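Local coordinates for protein MaoC-like dehydratase (Rhodospirillum rubrum, PDB 3EXZ) that probably catalyses the hydration or dehydration of thioester-linked acyl substrates within a hot-dog fold, at residues A[4-8]-A[142-146]; A[56-60]-A[86-92]; A[60-64]-A[132-136]; A[96-102]-A[122-128]; A[116-122]-A[137-143]. All blocks are in the same frame, centred on the assembly; numbering follows the deposited sequence.

Overall arrangement
The five contacts follow the long antiparallel sheet of a hot-dog fold and the helix 57-72 packed against it. Contacts 4 and 5 zip strand 116-126 to its two neighbours, 97-109 and 132-143, and share Gln122. Contacts 2 and 3 join the start of the helix to the sheet and share Thr60; their centres lie 6 Å apart, and both touch the second subunit. Contact 3 meets contact 4 through the salt bridge between Arg135 and Asp124. Contact 1 closes the far end, about 30 Å from contact 2 between centres, and packs onto contact 5, with which it shares Val142 and Phe143.

Contact 1: residues A[4-8]-A[142-146]; sequences FLEDL and VFRRP
Arg145 covers one face of the Phe4 ring, its CB standing 3.5 Å from the ring centroid in a CH-pi contact, while Phe143 O lies at the ring edge, near its plane. The arginine then doubles back: its CG sits between the backbone N and the carbonyl carbon (chi1 54°), and further bends at chi2 and chi3 turn the edge of the guanidinium to the ring, with Arg145 NE 3.2 Å from Phe4 CD2 and the two planes 61° apart. Over a face of this guanidinium comes Asp7 OD2, 2.8 Å from Arg145 NH2, a salt bridge held by charge alone because no N-H points at the oxygen. Asp7 OD2 also accepts from Phe4 N, through its anti lone pair, at 2.9 Å. Glu6 OE1 takes Arg145 N on its syn lone pair at 3.2 Å; the other oxygen, OE2, meets the edge of the Arg144 guanidinium in a salt bridge whose detail is doubtful, since OE2 is modelled too close to a neighbour. Leu5 N donates to Phe143 O at 3.1 Å, and Leu5 CB packs 4.0 Å from Val142 CG1. Leu5 and Leu8 also touch Ala117 and Val119 of the adjacent strand. Glu6, Asp7, Arg144 and Arg145 form a surface salt-bridge network that fastens an N-terminal 3-10 turn to the end of the last strand of the hot-dog sheet.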
# COMPACT_ATOMS: atom_id res chain seq x y z
N PHE A 4 -22.57 5.44 -8.72
CA PHE A 4 -21.87 6.45 -9.50
C PHE A 4 -21.80 7.69 -8.58
O PHE A 4 -22.32 7.67 -7.46
CB PHE A 4 -22.59 6.80 -10.80
CG PHE A 4 -22.68 5.66 -11.77
CD1 PHE A 4 -21.70 5.47 -12.74
CD2 PHE A 4 -23.78 4.81 -11.75
CE1 PHE A 4 -21.81 4.44 -13.68
CE2 PHE A 4 -23.90 3.78 -12.68
CZ PHE A 4 -22.92 3.60 -13.65
N LEU A 5 -21.17 8.75 -9.06
CA LEU A 5 -21.00 10.00 -8.31
C LEU A 5 -22.31 10.52 -7.68
O LEU A 5 -22.32 10.95 -6.53
CB LEU A 5 -20.43 11.09 -9.22
CG LEU A 5 -19.46 12.13 -8.65
CD1 LEU A 5 -19.42 13.35 -9.58
CD2 LEU A 5 -19.88 12.54 -7.25
N GLU A 6 -23.40 10.47 -8.44
CA GLU A 6 -24.68 10.96 -7.96
C GLU A 6 -25.20 10.24 -6.73
O GLU A 6 -25.92 10.82 -5.92
CB GLU A 6 -25.76 10.86 -9.05
CG GLU A 6 -25.52 11.72 -10.29
CD GLU A 6 -24.66 11.03 -11.35
OE1 GLU A 6 -23.97 10.05 -11.01
OE2 GLU A 6 -24.70 11.47 -12.52
N ASP A 7 -24.81 8.98 -6.57
CA ASP A 7 -25.30 8.18 -5.45
C ASP A 7 -24.55 8.38 -4.15
O ASP A 7 -24.97 7.89 -3.10
CB ASP A 7 -25.21 6.69 -5.83
CG ASP A 7 -25.97 6.36 -7.11
OD1 ASP A 7 -27.22 6.42 -7.09
OD2 ASP A 7 -25.31 6.05 -8.13
N LEU A 8 -23.46 9.13 -4.20
CA LEU A 8 -22.63 9.33 -3.02
C LEU A 8 -22.90 10.60 -2.25
O LEU A 8 -23.24 11.63 -2.83
CB LEU A 8 -21.15 9.32 -3.45
CG LEU A 8 -20.62 8.07 -4.19
CD1 LEU A 8 -19.16 8.26 -4.60
CD2 LEU A 8 -20.77 6.86 -3.29
N VAL A 142 -14.15 9.53 -9.03
CA VAL A 142 -15.47 9.02 -9.34
C VAL A 142 -16.24 9.87 -10.34
O VAL A 142 -16.47 11.07 -10.12
CB VAL A 142 -16.34 8.90 -8.06
CG1 VAL A 142 -17.67 8.25 -8.40
CG2 VAL A 142 -15.61 8.10 -6.99
N PHE A 143 -16.64 9.25 -11.44
CA PHE A 143 -17.41 9.91 -12.49
C PHE A 143 -18.92 9.68 -12.27
O PHE A 143 -19.33 8.73 -11.61
CB PHE A 143 -17.05 9.33 -13.86
CG PHE A 143 -15.66 9.66 -14.31
CD1 PHE A 143 -15.44 10.67 -15.24
CD2 PHE A 143 -14.57 8.94 -13.83
CE1 PHE A 143 -14.15 10.98 -15.66
CE2 PHE A 143 -13.27 9.25 -14.25
CZ PHE A 143 -13.07 10.26 -15.17
N ARG A 144 -19.75 10.58 -12.81
CA ARG A 144 -21.18 10.37 -12.71
C ARG A 144 -21.57 9.40 -13.84
O ARG A 144 -20.80 9.20 -14.79
CB ARG A 144 -21.94 11.70 -12.79
CG ARG A 144 -21.40 12.74 -13.73
CD ARG A 144 -21.92 14.12 -13.33
NE ARG A 144 -23.32 14.07 -12.90
CZ ARG A 144 -24.11 15.12 -12.74
NH1 ARG A 144 -23.65 16.35 -12.96
NH2 ARG A 144 -25.37 14.95 -12.36
N ARG A 145 -22.73 8.76 -13.71
CA ARG A 145 -23.18 7.79 -14.70
C ARG A 145 -23.26 8.41 -16.08
O ARG A 145 -23.80 9.49 -16.26
CB ARG A 145 -24.55 7.20 -14.33
CG ARG A 145 -25.64 8.23 -14.09
CD ARG A 145 -25.84 8.46 -12.60
NE ARG A 145 -25.92 7.19 -11.88
CZ ARG A 145 -26.89 6.86 -11.03
NH1 ARG A 145 -27.87 7.72 -10.78
NH2 ARG A 145 -26.89 5.67 -10.44
N PRO A 146 -22.69 7.72 -17.08
CA PRO A 146 -22.69 8.21 -18.45
C PRO A 146 -24.12 8.39 -18.95
O PRO A 146 -25.06 7.83 -18.37
CB PRO A 146 -22.00 7.09 -19.24
CG PRO A 146 -21.16 6.40 -18.23
CD PRO A 146 -21.98 6.43 -16.97

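Contact 2: residues A[56-60]-A[86-92]; sequences SGWHT and LSWPNPT
Gly57 and Trp88 bring the first turn of the helix and the chain leaving strand 81-87 together, their CA atoms 6.7 Å apart. With Trp88 CG anti to its carbonyl carbon (chi1 -57°), one indole face meets Gly57 CA, 3.7 Å from the five-membered ring centroid in a CH-pi contact. A CB here would clash with the ring, so the absence of a side chain lets the indole lie close. Farther along, the edge of Trp88 points into the face of Trp58, a T-shaped pair with six-membered rings 5.3 Å apart between centroids and planes at 71°; Trp88 CH2 leads, 3.9 Å from Trp58 CZ2. Leu86 CD2 adds an apolar contact with Trp58 CZ3 at 4.0 Å. Replacing Trp88 with an alanine would probably open a gap above Gly57 and leave the Trp58 face without its edge-on partner. Thr60 OG1 donates to Thr92 OG1 at 2.9 Å, linking two buried hydroxyls. Ser56, the N-cap, accepts from Trp58 N and is itself bonded to Asp34. The contact sets the start of helix 57-72 against the end of strand 81-87, beside strand 132-143, and Leu86 and Ser87 pair with a strand of the second subunit.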
# COMPACT_ATOMS: atom_id res chain seq x y z
N SER A 56 2.56 -8.52 6.68
CA SER A 56 3.16 -7.30 6.15
C SER A 56 2.03 -6.25 6.04
O SER A 56 0.88 -6.59 5.69
CB SER A 56 3.71 -7.57 4.75
OG SER A 56 4.03 -6.37 4.07
N GLY A 57 2.34 -4.99 6.35
CA GLY A 57 1.37 -3.92 6.22
C GLY A 57 0.90 -3.89 4.76
O GLY A 57 -0.26 -3.56 4.49
N TRP A 58 1.78 -4.28 3.83
CA TRP A 58 1.46 -4.30 2.40
C TRP A 58 0.56 -5.46 2.01
O TRP A 58 -0.13 -5.41 0.99
CB TRP A 58 2.74 -4.26 1.59
CG TRP A 58 3.51 -3.04 1.94
CD1 TRP A 58 4.66 -2.97 2.67
CD2 TRP A 58 3.14 -1.70 1.63
NE1 TRP A 58 5.04 -1.66 2.84
CE2 TRP A 58 4.13 -0.86 2.20
CE3 TRP A 58 2.09 -1.12 0.91
CZ2 TRP A 58 4.08 0.54 2.09
CZ3 TRP A 58 2.04 0.27 0.80
CH2 TRP A 58 3.03 1.08 1.38
N HIS A 59 0.54 -6.49 2.85
CA HIS A 59 -0.32 -7.65 2.62
C HIS A 59 -1.72 -7.21 3.11
O HIS A 59 -2.73 -7.46 2.45
CB HIS A 59 0.21 -8.85 3.41
CG HIS A 59 -0.60 -10.10 3.21
ND1 HIS A 59 -0.48 -11.19 4.04
CD2 HIS A 59 -1.51 -10.43 2.27
CE1 HIS A 59 -1.28 -12.15 3.61
NE2 HIS A 59 -1.92 -11.72 2.54
N THR A 60 -1.78 -6.55 4.26
CA THR A 60 -3.04 -6.03 4.81
C THR A 60 -3.64 -5.01 3.81
O THR A 60 -4.85 -5.02 3.57
CB THR A 60 -2.80 -5.37 6.18
OG1 THR A 60 -2.39 -6.38 7.10
CG2 THR A 60 -4.07 -4.72 6.72
N LEU A 86 -1.89 6.35 4.71
CA LEU A 86 -1.92 5.00 5.21
C LEU A 86 -1.26 4.83 6.57
O LEU A 86 -0.20 5.39 6.82
CB LEU A 86 -1.22 4.11 4.17
CG LEU A 86 -1.58 2.63 4.05
CD1 LEU A 86 -3.11 2.45 4.03
CD2 LEU A 86 -0.97 2.07 2.77
N SER A 87 -1.91 4.09 7.45
CA SER A 87 -1.31 3.80 8.74
C SER A 87 -1.77 2.41 9.21
O SER A 87 -2.84 1.93 8.83
CB SER A 87 -1.67 4.86 9.80
OG SER A 87 -3.06 4.94 10.01
N TRP A 88 -0.92 1.75 10.00
CA TRP A 88 -1.25 0.44 10.56
C TRP A 88 -1.11 0.54 12.08
O TRP A 88 -0.02 0.35 12.63
CB TRP A 88 -0.32 -0.65 10.01
CG TRP A 88 -0.33 -0.72 8.51
CD1 TRP A 88 -1.24 -1.37 7.71
CD2 TRP A 88 0.61 -0.11 7.62
NE1 TRP A 88 -0.92 -1.21 6.39
CE2 TRP A 88 0.22 -0.44 6.30
CE3 TRP A 88 1.76 0.67 7.81
CZ2 TRP A 88 0.92 0.00 5.17
CZ3 TRP A 88 2.47 1.11 6.69
CH2 TRP A 88 2.05 0.77 5.39
N PRO A 89 -2.21 0.85 12.78
CA PRO A 89 -2.21 0.98 14.25
C PRO A 89 -1.89 -0.31 15.01
O PRO A 89 -1.11 -0.29 15.96
CB PRO A 89 -3.62 1.48 14.57
CG PRO A 89 -4.08 2.12 13.28
CD PRO A 89 -3.52 1.21 12.22
N ASN A 90 -2.53 -1.40 14.61
CA ASN A 90 -2.29 -2.69 15.25
C ASN A 90 -1.87 -3.72 14.20
O ASN A 90 -2.27 -3.66 13.04
CB ASN A 90 -3.53 -3.18 16.00
CG ASN A 90 -4.01 -2.21 17.06
OD1 ASN A 90 -4.72 -1.24 16.77
ND2 ASN A 90 -3.61 -2.45 18.31
N PRO A 91 -1.01 -4.66 14.61
CA PRO A 91 -0.51 -5.72 13.72
C PRO A 91 -1.67 -6.59 13.25
O PRO A 91 -2.69 -6.69 13.94
CB PRO A 91 0.42 -6.53 14.62
CG PRO A 91 0.86 -5.57 15.67
CD PRO A 91 -0.37 -4.74 15.94
N THR A 92 -1.52 -7.20 12.08
CA THR A 92 -2.52 -8.15 11.58
C THR A 92 -1.93 -9.52 11.91
O THR A 92 -0.79 -9.83 11.54
CB THR A 92 -2.75 -8.05 10.08
OG1 THR A 92 -3.36 -6.79 9.79
CG2 THR A 92 -3.68 -9.18 9.60

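Contact 3: residues A[60-64]-A[132-136]; sequences TAAIT and VVQRS
Apolar packing brings Thr60 against both Val133 and Gln134. Thr60 CG2, turned anti to its own N, lies 3.9 Å from Val133 CG2, and the same methyl is 3.9 Å from Gln134 CB, the Thr60 and Gln134 side chains running antiparallel as they pass. With CG anti to the backbone N (chi1 -176°) and the chain straight beyond it, Gln134 reaches from the strand to the helix, and its amide ends beside Ala61 and Thr64. The axes of the short segments 60-64 and 134-136 approach to 9.7 Å at an angle of 60°, as the central helix of a hot-dog fold crosses its sheet. In the strand, Val133 and Gln134 both face Thr125, a classic beta bulge. Within the helix, Thr60 O is gripped twice, by Thr64 N and by Thr64 OG1, each at 2.9 Å and from opposite faces of the carbonyl plane. Thr64 OG1 is also hydrogen-bonded to Thr125 OG1 on the sheet, and Trp58 of the second subunit packs on Ala61.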
# COMPACT_ATOMS: atom_id res chain seq x y z
N THR A 60 -1.78 -6.55 4.26
CA THR A 60 -3.04 -6.03 4.81
C THR A 60 -3.64 -5.01 3.81
O THR A 60 -4.85 -5.02 3.57
CB THR A 60 -2.80 -5.37 6.18
OG1 THR A 60 -2.39 -6.38 7.10
CG2 THR A 60 -4.07 -4.72 6.72
N ALA A 61 -2.80 -4.15 3.22
CA ALA A 61 -3.28 -3.16 2.25
C ALA A 61 -3.86 -3.87 1.01
O ALA A 61 -4.91 -3.45 0.49
CB ALA A 61 -2.13 -2.19 1.86
N ALA A 62 -3.20 -4.93 0.53
CA ALA A 62 -3.68 -5.68 -0.65
C ALA A 62 -5.03 -6.38 -0.38
O ALA A 62 -5.92 -6.34 -1.22
CB ALA A 62 -2.63 -6.72 -1.08
N ILE A 63 -5.15 -7.01 0.78
CA ILE A 63 -6.39 -7.67 1.21
C ILE A 63 -7.49 -6.60 1.33
O ILE A 63 -8.65 -6.83 1.00
CB ILE A 63 -6.19 -8.36 2.59
CG1 ILE A 63 -5.34 -9.61 2.41
CG2 ILE A 63 -7.53 -8.72 3.22
CD1 ILE A 63 -4.92 -10.25 3.73
N THR A 64 -7.11 -5.41 1.81
CA THR A 64 -8.08 -4.33 1.94
C THR A 64 -8.62 -3.95 0.56
O THR A 64 -9.82 -3.77 0.40
CB THR A 64 -7.47 -3.09 2.63
OG1 THR A 64 -7.24 -3.40 4.01
CG2 THR A 64 -8.41 -1.89 2.54
N VAL A 132 -8.28 -1.52 14.77
CA VAL A 132 -7.93 -1.10 13.43
C VAL A 132 -6.53 -1.58 13.04
O VAL A 132 -5.54 -1.14 13.63
CB VAL A 132 -7.96 0.45 13.32
CG1 VAL A 132 -7.68 0.88 11.89
CG2 VAL A 132 -9.31 0.97 13.78
N VAL A 133 -6.46 -2.49 12.06
CA VAL A 133 -5.16 -2.96 11.58
C VAL A 133 -4.67 -2.10 10.40
O VAL A 133 -3.52 -2.22 9.96
CB VAL A 133 -5.15 -4.46 11.20
CG1 VAL A 133 -5.53 -5.28 12.43
CG2 VAL A 133 -6.09 -4.74 10.03
N GLN A 134 -5.54 -1.25 9.88
CA GLN A 134 -5.15 -0.34 8.81
C GLN A 134 -6.18 0.74 8.59
O GLN A 134 -7.38 0.48 8.66
CB GLN A 134 -4.94 -1.04 7.46
CG GLN A 134 -4.42 -0.10 6.36
CD GLN A 134 -4.28 -0.75 4.99
OE1 GLN A 134 -5.13 -0.57 4.11
NE2 GLN A 134 -3.21 -1.52 4.81
N ARG A 135 -5.71 1.97 8.39
CA ARG A 135 -6.60 3.05 8.04
C ARG A 135 -6.00 3.64 6.77
O ARG A 135 -4.80 3.95 6.70
CB ARG A 135 -6.70 4.14 9.10
CG ARG A 135 -7.27 5.44 8.55
CD ARG A 135 -7.63 6.39 9.68
NE ARG A 135 -8.76 5.89 10.46
CZ ARG A 135 -9.39 6.59 11.39
NH1 ARG A 135 -9.01 7.84 11.65
NH2 ARG A 135 -10.41 6.06 12.05
N SER A 136 -6.84 3.75 5.75
CA SER A 136 -6.45 4.30 4.47
C SER A 136 -7.43 5.42 4.12
O SER A 136 -8.60 5.17 3.85
CB SER A 136 -6.49 3.19 3.41
OG SER A 136 -6.07 3.65 2.14

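Contact 4: residues A[96-102]-A[122-128]; sequences DELHVET and QSDTLNQ
From CB, His99 rises on the same sheet face as Leu126 and leans over it. Its CG lies between the backbone N and the carbonyl carbon (chi1 74°), which carries the ring across to the neighbouring strand: ND1 comes to 3.7 Å from Leu126 O, and CE1 stands 3.7 Å from Leu126 CD1. At the tip, His99 NE2 donates to Glu101 OE2 at 3.1 Å with a nearly straight N-H (173°); the oxygen lies in the ring plane, although it is met from above the carboxylate plane. Leu126 CD1, 3.5 Å from Glu101 OE2, packs beside this pair. A leucine in place of His99 would probably leave Glu101 OE2 without its N-H mate and the carboxylate freer to turn. Paired backbone bonds join His99 with Leu126 and Glu101 with Asp124. On the face carrying Val100 and Thr125, Thr102 OG1 and Ser123 OG share a hydrogen bond of 2.9 Å. At the open end of the hairpin, Gln128 OE1 accepts from Glu97 N at 2.8 Å. Strand 13-20 flanks this antiparallel hairpin beyond 97-109, strand 132-143 flanks it beyond 116-126, and helix 57-72 covers Val100, Thr102 and Ser123.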
# COMPACT_ATOMS: atom_id res chain seq x y z
N ASP A 96 -6.89 -13.90 12.19
CA ASP A 96 -7.72 -12.71 12.24
C ASP A 96 -8.80 -12.62 11.18
O ASP A 96 -8.56 -12.97 10.03
CB ASP A 96 -6.83 -11.44 12.16
CG ASP A 96 -6.21 -11.03 13.50
OD1 ASP A 96 -6.38 -11.76 14.50
OD2 ASP A 96 -5.55 -9.97 13.55
N GLU A 97 -10.00 -12.21 11.58
CA GLU A 97 -11.08 -12.00 10.61
C GLU A 97 -11.11 -10.51 10.31
O GLU A 97 -11.40 -9.69 11.20
CB GLU A 97 -12.44 -12.41 11.17
CG GLU A 97 -12.66 -13.91 11.21
CD GLU A 97 -13.27 -14.46 9.93
OE1 GLU A 97 -14.26 -13.86 9.45
OE2 GLU A 97 -12.77 -15.49 9.42
N LEU A 98 -10.82 -10.15 9.07
CA LEU A 98 -10.84 -8.76 8.67
C LEU A 98 -12.04 -8.40 7.80
O LEU A 98 -12.53 -9.22 7.01
CB LEU A 98 -9.57 -8.41 7.86
CG LEU A 98 -8.21 -8.81 8.44
CD1 LEU A 98 -7.08 -8.34 7.52
CD2 LEU A 98 -8.05 -8.23 9.84
N HIS A 99 -12.52 -7.18 7.99
CA HIS A 99 -13.56 -6.63 7.14
C HIS A 99 -13.26 -5.13 7.10
O HIS A 99 -12.58 -4.60 7.98
CB HIS A 99 -14.97 -6.90 7.66
CG HIS A 99 -15.34 -6.06 8.83
ND1 HIS A 99 -14.84 -6.28 10.09
CD2 HIS A 99 -16.13 -4.96 8.92
CE1 HIS A 99 -15.30 -5.35 10.91
NE2 HIS A 99 -16.08 -4.54 10.22
N VAL A 100 -13.74 -4.45 6.07
CA VAL A 100 -13.47 -3.03 5.97
C VAL A 100 -14.70 -2.16 6.10
O VAL A 100 -15.77 -2.49 5.56
CB VAL A 100 -12.79 -2.69 4.62
CG1 VAL A 100 -12.29 -1.24 4.63
CG2 VAL A 100 -11.64 -3.67 4.35
N GLU A 101 -14.56 -1.08 6.87
CA GLU A 101 -15.64 -0.09 7.04
C GLU A 101 -15.20 1.24 6.40
O GLU A 101 -14.28 1.91 6.87
CB GLU A 101 -15.97 0.11 8.53
CG GLU A 101 -16.87 -0.99 9.08
CD GLU A 101 -17.08 -0.88 10.58
OE1 GLU A 101 -16.86 0.22 11.14
OE2 GLU A 101 -17.46 -1.91 11.20
N THR A 102 -15.86 1.63 5.31
CA THR A 102 -15.50 2.85 4.59
C THR A 102 -16.48 4.01 4.75
O THR A 102 -17.69 3.81 4.70
CB THR A 102 -15.30 2.53 3.07
OG1 THR A 102 -14.40 1.42 2.93
CG2 THR A 102 -14.71 3.74 2.32
N GLN A 122 -12.43 7.09 3.65
CA GLN A 122 -11.63 6.61 4.76
C GLN A 122 -12.03 5.18 5.08
O GLN A 122 -13.11 4.92 5.61
CB GLN A 122 -11.84 7.49 6.00
CG GLN A 122 -10.98 7.08 7.17
CD GLN A 122 -10.97 8.11 8.28
OE1 GLN A 122 -10.19 9.06 8.26
NE2 GLN A 122 -11.86 7.92 9.26
N SER A 123 -11.15 4.24 4.74
CA SER A 123 -11.40 2.84 5.00
C SER A 123 -10.61 2.35 6.22
O SER A 123 -9.39 2.49 6.28
CB SER A 123 -11.00 1.99 3.79
OG SER A 123 -11.67 2.44 2.63
N ASP A 124 -11.33 1.80 7.19
CA ASP A 124 -10.72 1.25 8.38
C ASP A 124 -10.87 -0.27 8.30
O ASP A 124 -11.99 -0.80 8.21
CB ASP A 124 -11.40 1.77 9.65
CG ASP A 124 -10.97 3.19 10.00
OD1 ASP A 124 -11.49 3.74 11.00
OD2 ASP A 124 -10.11 3.76 9.30
N THR A 125 -9.74 -0.97 8.29
CA THR A 125 -9.74 -2.43 8.25
C THR A 125 -9.68 -2.87 9.70
O THR A 125 -8.77 -2.50 10.45
CB THR A 125 -8.54 -2.96 7.47
OG1 THR A 125 -8.37 -2.14 6.30
CG2 THR A 125 -8.78 -4.42 7.04
N LEU A 126 -10.66 -3.66 10.11
CA LEU A 126 -10.75 -4.11 11.49
C LEU A 126 -10.73 -5.62 11.63
O LEU A 126 -11.17 -6.34 10.73
CB LEU A 126 -12.08 -3.63 12.10
CG LEU A 126 -12.59 -2.21 11.80
CD1 LEU A 126 -14.06 -2.09 12.17
CD2 LEU A 126 -11.76 -1.19 12.56
N ASN A 127 -10.19 -6.09 12.76
CA ASN A 127 -10.22 -7.51 13.04
C ASN A 127 -11.45 -7.78 13.94
O ASN A 127 -12.21 -6.85 14.25
CB ASN A 127 -8.94 -8.01 13.73
CG ASN A 127 -8.60 -7.24 14.98
OD1 ASN A 127 -9.46 -6.68 15.65
ND2 ASN A 127 -7.31 -7.21 15.30
N GLN A 128 -11.63 -9.02 14.37
CA GLN A 128 -12.78 -9.41 15.18
C GLN A 128 -12.85 -8.77 16.55
O GLN A 128 -13.89 -8.83 17.22
CB GLN A 128 -12.83 -10.93 15.32
CG GLN A 128 -11.56 -11.55 15.87
CD GLN A 128 -10.63 -12.02 14.77
OE1 GLN A 128 -9.92 -11.23 14.16
NE2 GLN A 128 -10.66 -13.32 14.51
O HOH W 1 -4.72 -7.91 14.52

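Contact 5: residues A[116-122]-A[137-143]; sequences RAIVTCQ and TAKVVVF
The Arg116 and Phe143 side chains run alongside each other in the same direction. Arg116 CB sits over the Phe143 ring face, 3.7 Å from the centroid in a CH-pi contact, and the chain, bent at chi3 (98°), lays a guanidinium face over Phe143 CZ, with Arg116 CZ 3.5 Å from that carbon and the planes 47° apart. Leu49 of the second subunit packs on both residues. Thr120 and Lys139 are likewise aligned on this face, while Ile118 CG2 reaches Lys139 CB at 3.7 Å. The backbones form a regular antiparallel hairpin of the hot-dog sheet, with paired hydrogen bonds at Ala117-Val142, Val119-Val140 and Cys121-Ala138. On the opposite face, Val119 and Val142 meet through their CG2 methyls, 3.6 Å apart; Cys121 SG lies 4.3 Å from Val140 CG2. At the far end Gln122 extends across Thr137, and Thr137 OG1 donates a weak hydrogen bond of 3.3 Å to Gln122 OE1.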
# COMPACT_ATOMS: atom_id res chain seq x y z
N ARG A 116 -16.76 14.45 -13.17
CA ARG A 116 -16.06 13.63 -12.19
C ARG A 116 -15.70 14.44 -10.95
O ARG A 116 -15.70 15.67 -10.99
CB ARG A 116 -14.78 13.08 -12.83
CG ARG A 116 -13.72 14.13 -13.05
CD ARG A 116 -12.37 13.51 -13.31
NE ARG A 116 -12.06 13.46 -14.74
CZ ARG A 116 -10.92 12.98 -15.23
NH1 ARG A 116 -9.99 12.50 -14.42
NH2 ARG A 116 -10.72 12.99 -16.54
N ALA A 117 -15.39 13.74 -9.86
CA ALA A 117 -15.04 14.37 -8.59
C ALA A 117 -14.02 13.52 -7.86
O ALA A 117 -13.88 12.33 -8.16
CB ALA A 117 -16.31 14.50 -7.71
N ILE A 118 -13.30 14.13 -6.93
CA ILE A 118 -12.35 13.39 -6.11
C ILE A 118 -13.09 13.16 -4.79
O ILE A 118 -13.44 14.10 -4.08
CB ILE A 118 -11.04 14.18 -5.89
CG1 ILE A 118 -10.15 14.00 -7.13
CG2 ILE A 118 -10.33 13.68 -4.64
CD1 ILE A 118 -8.94 14.90 -7.13
N VAL A 119 -13.36 11.89 -4.50
CA VAL A 119 -14.07 11.49 -3.30
C VAL A 119 -13.09 10.96 -2.27
O VAL A 119 -12.34 10.01 -2.54
CB VAL A 119 -15.13 10.39 -3.61
CG1 VAL A 119 -15.93 10.05 -2.35
CG2 VAL A 119 -16.06 10.84 -4.73
N THR A 120 -13.08 11.58 -1.10
CA THR A 120 -12.20 11.17 -0.02
C THR A 120 -12.87 10.04 0.77
O THR A 120 -13.88 10.25 1.45
CB THR A 120 -11.89 12.34 0.94
OG1 THR A 120 -11.22 13.38 0.21
CG2 THR A 120 -10.98 11.88 2.06
N CYS A 121 -12.31 8.84 0.66
CA CYS A 121 -12.85 7.68 1.35
C CYS A 121 -11.91 7.20 2.44
O CYS A 121 -10.74 6.93 2.18
CB CYS A 121 -13.08 6.52 0.37
SG CYS A 121 -14.15 6.94 -1.00
N GLN A 122 -12.43 7.09 3.65
CA GLN A 122 -11.63 6.61 4.76
C GLN A 122 -12.03 5.18 5.08
O GLN A 122 -13.11 4.92 5.61
CB GLN A 122 -11.84 7.49 6.00
CG GLN A 122 -10.98 7.08 7.17
CD GLN A 122 -10.97 8.11 8.28
OE1 GLN A 122 -10.19 9.06 8.26
NE2 GLN A 122 -11.86 7.92 9.26
N THR A 137 -6.96 6.67 4.20
CA THR A 137 -7.78 7.83 3.83
C THR A 137 -7.35 8.08 2.39
O THR A 137 -6.34 8.73 2.11
CB THR A 137 -7.48 9.03 4.73
OG1 THR A 137 -7.71 8.66 6.09
CG2 THR A 137 -8.38 10.21 4.38
N ALA A 138 -8.14 7.56 1.46
CA ALA A 138 -7.83 7.64 0.04
C ALA A 138 -8.64 8.65 -0.75
O ALA A 138 -9.77 8.97 -0.39
CB ALA A 138 -8.02 6.23 -0.60
N LYS A 139 -8.05 9.16 -1.83
CA LYS A 139 -8.77 10.05 -2.72
C LYS A 139 -9.01 9.21 -3.98
O LYS A 139 -8.07 8.76 -4.64
CB LYS A 139 -7.95 11.30 -3.05
CG LYS A 139 -7.78 12.23 -1.86
CD LYS A 139 -6.77 13.33 -2.17
CE LYS A 139 -6.77 14.40 -1.08
NZ LYS A 139 -8.15 14.86 -0.75
N VAL A 140 -10.28 8.99 -4.29
CA VAL A 140 -10.68 8.18 -5.43
C VAL A 140 -11.34 9.07 -6.49
O VAL A 140 -11.95 10.09 -6.16
CB VAL A 140 -11.66 7.06 -4.94
CG1 VAL A 140 -12.07 6.16 -6.08
CG2 VAL A 140 -10.99 6.25 -3.84
N VAL A 141 -11.16 8.70 -7.75
CA VAL A 141 -11.74 9.46 -8.85
C VAL A 141 -13.06 8.81 -9.24
O VAL A 141 -13.09 7.66 -9.71
CB VAL A 141 -10.83 9.48 -10.10
CG1 VAL A 141 -11.34 10.51 -11.10
CG2 VAL A 141 -9.40 9.79 -9.69
N VAL A 142 -14.15 9.53 -9.03
CA VAL A 142 -15.47 9.02 -9.34
C VAL A 142 -16.24 9.87 -10.34
O VAL A 142 -16.47 11.07 -10.12
CB VAL A 142 -16.34 8.90 -8.06
CG1 VAL A 142 -17.67 8.25 -8.40
CG2 VAL A 142 -15.61 8.10 -6.99
N PHE A 143 -16.64 9.25 -11.44
CA PHE A 143 -17.41 9.91 -12.49
C PHE A 143 -18.92 9.68 -12.27
O PHE A 143 -19.33 8.73 -11.61
CB PHE A 143 -17.05 9.33 -13.86
CG PHE A 143 -15.66 9.66 -14.31
CD1 PHE A 143 -15.44 10.67 -15.24
CD2 PHE A 143 -14.57 8.94 -13.83
CE1 PHE A 143 -14.15 10.98 -15.66
CE2 PHE A 143 -13.27 9.25 -14.25
CZ PHE A 143 -13.07 10.26 -15.17